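Local coordinates for protein Pab-dependent poly(a)-specific ribonuclease subunit PAN2 (Neurospora crassa, PDB 4CZW) that probably shortens the poly(A) tails of mRNA as catalytic subunit of the PAN deadenylation complex, pairing a ubiquitin-protease-like scaffold thought to be inactive with a metal-dependent exonuclease domain, at residues A[448-452]-A[500-506]. Numbering follows the deposited sequence.
Sequences FIRLK and ETIVDYL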
ATOM      1  N   PHE A 448      -1.775 -23.154   6.421  1.00 49.93           N
ATOM      2  CA  PHE A 448      -2.723 -22.545   5.490  1.00 56.42           C
ATOM      3  C   PHE A 448      -4.120 -23.148   5.589  1.00 57.39           C
ATOM      4  O   PHE A 448      -4.298 -24.267   6.071  1.00 56.32           O
ATOM      5  CB  PHE A 448      -2.229 -22.682   4.045  1.00 48.04           C
ATOM      6  CG  PHE A 448      -0.932 -21.974   3.764  1.00 51.32           C
ATOM      7  CD1 PHE A 448      -0.426 -21.031   4.642  1.00 54.06           C
ATOM      8  CD2 PHE A 448      -0.224 -22.250   2.605  1.00 41.51           C
ATOM      9  CE1 PHE A 448       0.768 -20.384   4.375  1.00 54.44           C
ATOM     10  CE2 PHE A 448       0.966 -21.604   2.331  1.00 41.27           C
ATOM     11  CZ  PHE A 448       1.463 -20.672   3.217  1.00 44.88           C
ATOM     12  N   ILE A 449      -5.109 -22.390   5.122  1.00 58.81           N
ATOM     13  CA  ILE A 449      -6.456 -22.906   4.904  1.00 55.99           C
ATOM     14  C   ILE A 449      -6.964 -22.401   3.558  1.00 54.14           C
ATOM     15  O   ILE A 449      -6.385 -21.484   2.976  1.00 57.53           O
ATOM     16  CB  ILE A 449      -7.434 -22.492   6.028  1.00 60.94           C
ATOM     17  CG1 ILE A 449      -7.402 -20.979   6.250  1.00 60.78           C
ATOM     18  CG2 ILE A 449      -7.117 -23.234   7.319  1.00 57.95           C
ATOM     19  CD1 ILE A 449      -8.508 -20.228   5.532  1.00 58.68           C
ATOM     20  N   ARG A 450      -8.046 -22.994   3.067  1.00 58.91           N
ATOM     21  CA  ARG A 450      -8.597 -22.610   1.772  1.00 60.54           C
ATOM     22  C   ARG A 450      -9.753 -21.626   1.916  1.00 68.14           C
ATOM     23  O   ARG A 450     -10.608 -21.781   2.787  1.00 65.22           O
ATOM     24  CB  ARG A 450      -9.063 -23.845   1.001  1.00 60.66           C
ATOM     25  CG  ARG A 450      -7.968 -24.858   0.716  1.00 70.07           C
ATOM     26  CD  ARG A 450      -7.801 -25.072  -0.778  1.00 75.23           C
ATOM     27  NE  ARG A 450      -7.068 -26.297  -1.079  1.00 82.49           N
ATOM     28  CZ  ARG A 450      -7.644 -27.474  -1.301  1.00100.19           C
ATOM     29  NH1 ARG A 450      -8.965 -27.585  -1.255  1.00 96.58           N
ATOM     30  NH2 ARG A 450      -6.903 -28.539  -1.570  1.00102.42           N
ATOM     31  N   LEU A 451      -9.772 -20.615   1.053  1.00 72.82           N
ATOM     32  CA  LEU A 451     -10.847 -19.631   1.047  1.00 64.88           C
ATOM     33  C   LEU A 451     -11.690 -19.745  -0.220  1.00 73.99           C
ATOM     34  O   LEU A 451     -11.345 -20.483  -1.142  1.00 68.83           O
ATOM     35  CB  LEU A 451     -10.285 -18.215   1.177  1.00 65.10           C
ATOM     36  CG  LEU A 451      -9.704 -17.834   2.539  1.00 59.50           C
ATOM     37  CD1 LEU A 451      -9.224 -16.392   2.529  1.00 55.40           C
ATOM     38  CD2 LEU A 451     -10.737 -18.049   3.634  1.00 63.38           C
ATOM     39  N   LYS A 452     -12.794 -19.007  -0.257  1.00 94.06           N
ATOM     40  CA  LYS A 452     -13.697 -19.034  -1.401  1.00 90.76           C
ATOM     41  C   LYS A 452     -13.160 -18.193  -2.554  1.00 86.22           C
ATOM     42  O   LYS A 452     -12.790 -18.724  -3.602  1.00 83.66           O
ATOM     43  CB  LYS A 452     -15.088 -18.543  -0.992  1.00 92.20           C
ATOM     44  CG  LYS A 452     -16.127 -18.625  -2.098  1.00110.76           C
ATOM     45  CD  LYS A 452     -17.491 -18.166  -1.607  1.00114.01           C
ATOM     46  CE  LYS A 452     -18.543 -18.282  -2.699  1.00126.74           C
ATOM     47  NZ  LYS A 452     -19.884 -17.842  -2.225  1.00121.12           N
ATOM     48  N   GLU A 500     -13.271 -14.447   6.910  1.00 67.61           N
ATOM     49  CA  GLU A 500     -13.693 -14.897   5.589  1.00 67.77           C
ATOM     50  C   GLU A 500     -14.404 -16.243   5.691  1.00 68.22           C
ATOM     51  O   GLU A 500     -14.478 -16.834   6.769  1.00 67.72           O
ATOM     52  CB  GLU A 500     -12.492 -15.004   4.646  1.00 68.26           C
ATOM     53  CG  GLU A 500     -11.586 -13.783   4.646  1.00 70.72           C
ATOM     54  CD  GLU A 500     -12.254 -12.557   4.057  1.00 80.65           C
ATOM     55  OE1 GLU A 500     -13.003 -12.704   3.069  1.00 90.66           O
ATOM     56  OE2 GLU A 500     -12.030 -11.447   4.583  1.00 75.30           O
ATOM     57  N   THR A 501     -14.927 -16.725   4.569  1.00 70.37           N
ATOM     58  CA  THR A 501     -15.567 -18.034   4.531  1.00 68.66           C
ATOM     59  C   THR A 501     -14.553 -19.111   4.159  1.00 76.43           C
ATOM     60  O   THR A 501     -14.016 -19.117   3.052  1.00 65.65           O
ATOM     61  CB  THR A 501     -16.739 -18.068   3.534  1.00 72.62           C
ATOM     62  OG1 THR A 501     -17.770 -17.176   3.977  1.00 93.96           O
ATOM     63  CG2 THR A 501     -17.308 -19.475   3.429  1.00 60.97           C
ATOM     64  N   ILE A 502     -14.294 -20.019   5.096  1.00 68.19           N
ATOM     65  CA  ILE A 502     -13.310 -21.076   4.887  1.00 63.69           C
ATOM     66  C   ILE A 502     -13.922 -22.286   4.187  1.00 62.89           C
ATOM     67  O   ILE A 502     -14.811 -22.945   4.727  1.00 61.59           O
ATOM     68  CB  ILE A 502     -12.683 -21.530   6.219  1.00 62.94           C
ATOM     69  CG1 ILE A 502     -12.056 -20.337   6.945  1.00 61.66           C
ATOM     70  CG2 ILE A 502     -11.647 -22.615   5.975  1.00 62.13           C
ATOM     71  CD1 ILE A 502     -11.417 -20.694   8.269  1.00 53.86           C
ATOM     72  N   VAL A 503     -13.437 -22.570   2.984  1.00 64.96           N
ATOM     73  CA  VAL A 503     -13.918 -23.706   2.208  1.00 65.97           C
ATOM     74  C   VAL A 503     -13.310 -25.011   2.716  1.00 62.44           C
ATOM     75  O   VAL A 503     -14.001 -26.023   2.843  1.00 63.91           O
ATOM     76  CB  VAL A 503     -13.597 -23.538   0.709  1.00 69.73           C
ATOM     77  CG1 VAL A 503     -14.037 -24.765  -0.076  1.00 81.58           C
ATOM     78  CG2 VAL A 503     -14.266 -22.286   0.166  1.00 74.31           C
ATOM     79  N   ASP A 504     -12.015 -24.978   3.010  1.00 72.32           N
ATOM     80  CA  ASP A 504     -11.312 -26.160   3.494  1.00 69.90           C
ATOM     81  C   ASP A 504     -10.318 -25.786   4.588  1.00 64.77           C
ATOM     82  O   ASP A 504      -9.524 -24.858   4.429  1.00 67.10           O
ATOM     83  CB  ASP A 504     -10.595 -26.863   2.338  1.00 71.76           C
ATOM     84  CG  ASP A 504     -10.243 -28.305   2.655  1.00 68.95           C
ATOM     85  OD1 ASP A 504     -10.038 -28.631   3.843  1.00 61.30           O
ATOM     86  OD2 ASP A 504     -10.169 -29.116   1.708  1.00 81.02           O
ATOM     87  N   TYR A 505     -10.364 -26.515   5.700  1.00 58.77           N
ATOM     88  CA  TYR A 505      -9.460 -26.265   6.815  1.00 61.27           C
ATOM     89  C   TYR A 505      -8.120 -26.969   6.623  1.00 64.78           C
ATOM     90  O   TYR A 505      -7.144 -26.645   7.301  1.00 62.28           O
ATOM     91  CB  TYR A 505     -10.100 -26.708   8.132  1.00 60.06           C
ATOM     92  CG  TYR A 505     -11.096 -25.716   8.689  1.00 56.70           C
ATOM     93  CD1 TYR A 505     -12.409 -25.691   8.238  1.00 57.82           C
ATOM     94  CD2 TYR A 505     -10.722 -24.804   9.667  1.00 59.25           C
ATOM     95  CE1 TYR A 505     -13.322 -24.784   8.745  1.00 55.32           C
ATOM     96  CE2 TYR A 505     -11.627 -23.894  10.179  1.00 63.12           C
ATOM     97  CZ  TYR A 505     -12.925 -23.889   9.716  1.00 63.45           C
ATOM     98  OH  TYR A 505     -13.829 -22.985  10.225  1.00 66.35           O
ATOM     99  N   LEU A 506      -8.087 -27.923   5.695  1.00 65.27           N
ATOM    100  CA  LEU A 506      -6.883 -28.700   5.402  1.00 68.20           C
ATOM    101  C   LEU A 506      -6.322 -29.337   6.670  1.00 71.19           C
ATOM    102  O   LEU A 506      -5.152 -29.156   7.004  1.00 73.90           O
ATOM    103  CB  LEU A 506      -5.823 -27.819   4.733  1.00 65.65           C
ATOM    104  CG  LEU A 506      -6.260 -27.065   3.474  1.00 61.16           C
ATOM    105  CD1 LEU A 506      -5.143 -26.164   2.968  1.00 60.51           C
ATOM    106  CD2 LEU A 506      -6.700 -28.035   2.389  1.00 62.25           C
TER
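R450 and D504 join 448-452 to 500-506 as an antiparallel hydrogen-bonded pair: R450 N gives a nearly straight bond to D504 O, 2.7 Å long. The return bond is split by a classic beta bulge, for V503 and D504 both face R450; V503 N reaches R450 O at 2.9 Å, D504 N only weakly. On the sheet face that carries both side chains, R450, bent at chi2 (-120°), runs beside D504, with NH1 3.5 Å from D504 OD2. That oxygen lies well out of the guanidinium plane, with no N-H aimed at it, so this salt bridge rests on charge. The other oxygen, D504 OD1, closes an Asx turn by accepting from L506 N at 2.8 Å. L506 then lays CD2 over the guanidinium face, 3.8 Å from R450 CZ. An alanine in place of R450 would probably leave the D504 carboxylate without this countercharge and uncover L506 CD2. Elsewhere, I449 CD1 lies 3.8 Å from I502 CG1, the side chains crossing at about a right angle, while L451 CD2 packs on E500 CB. Strand 471-481 flanks 448-451 too, within the RNase H-like exonuclease sheet. Backbone bonds thus pair short strand 502-504 with 441-451, and D504 serves both the arginine and the turn into helix 507-510.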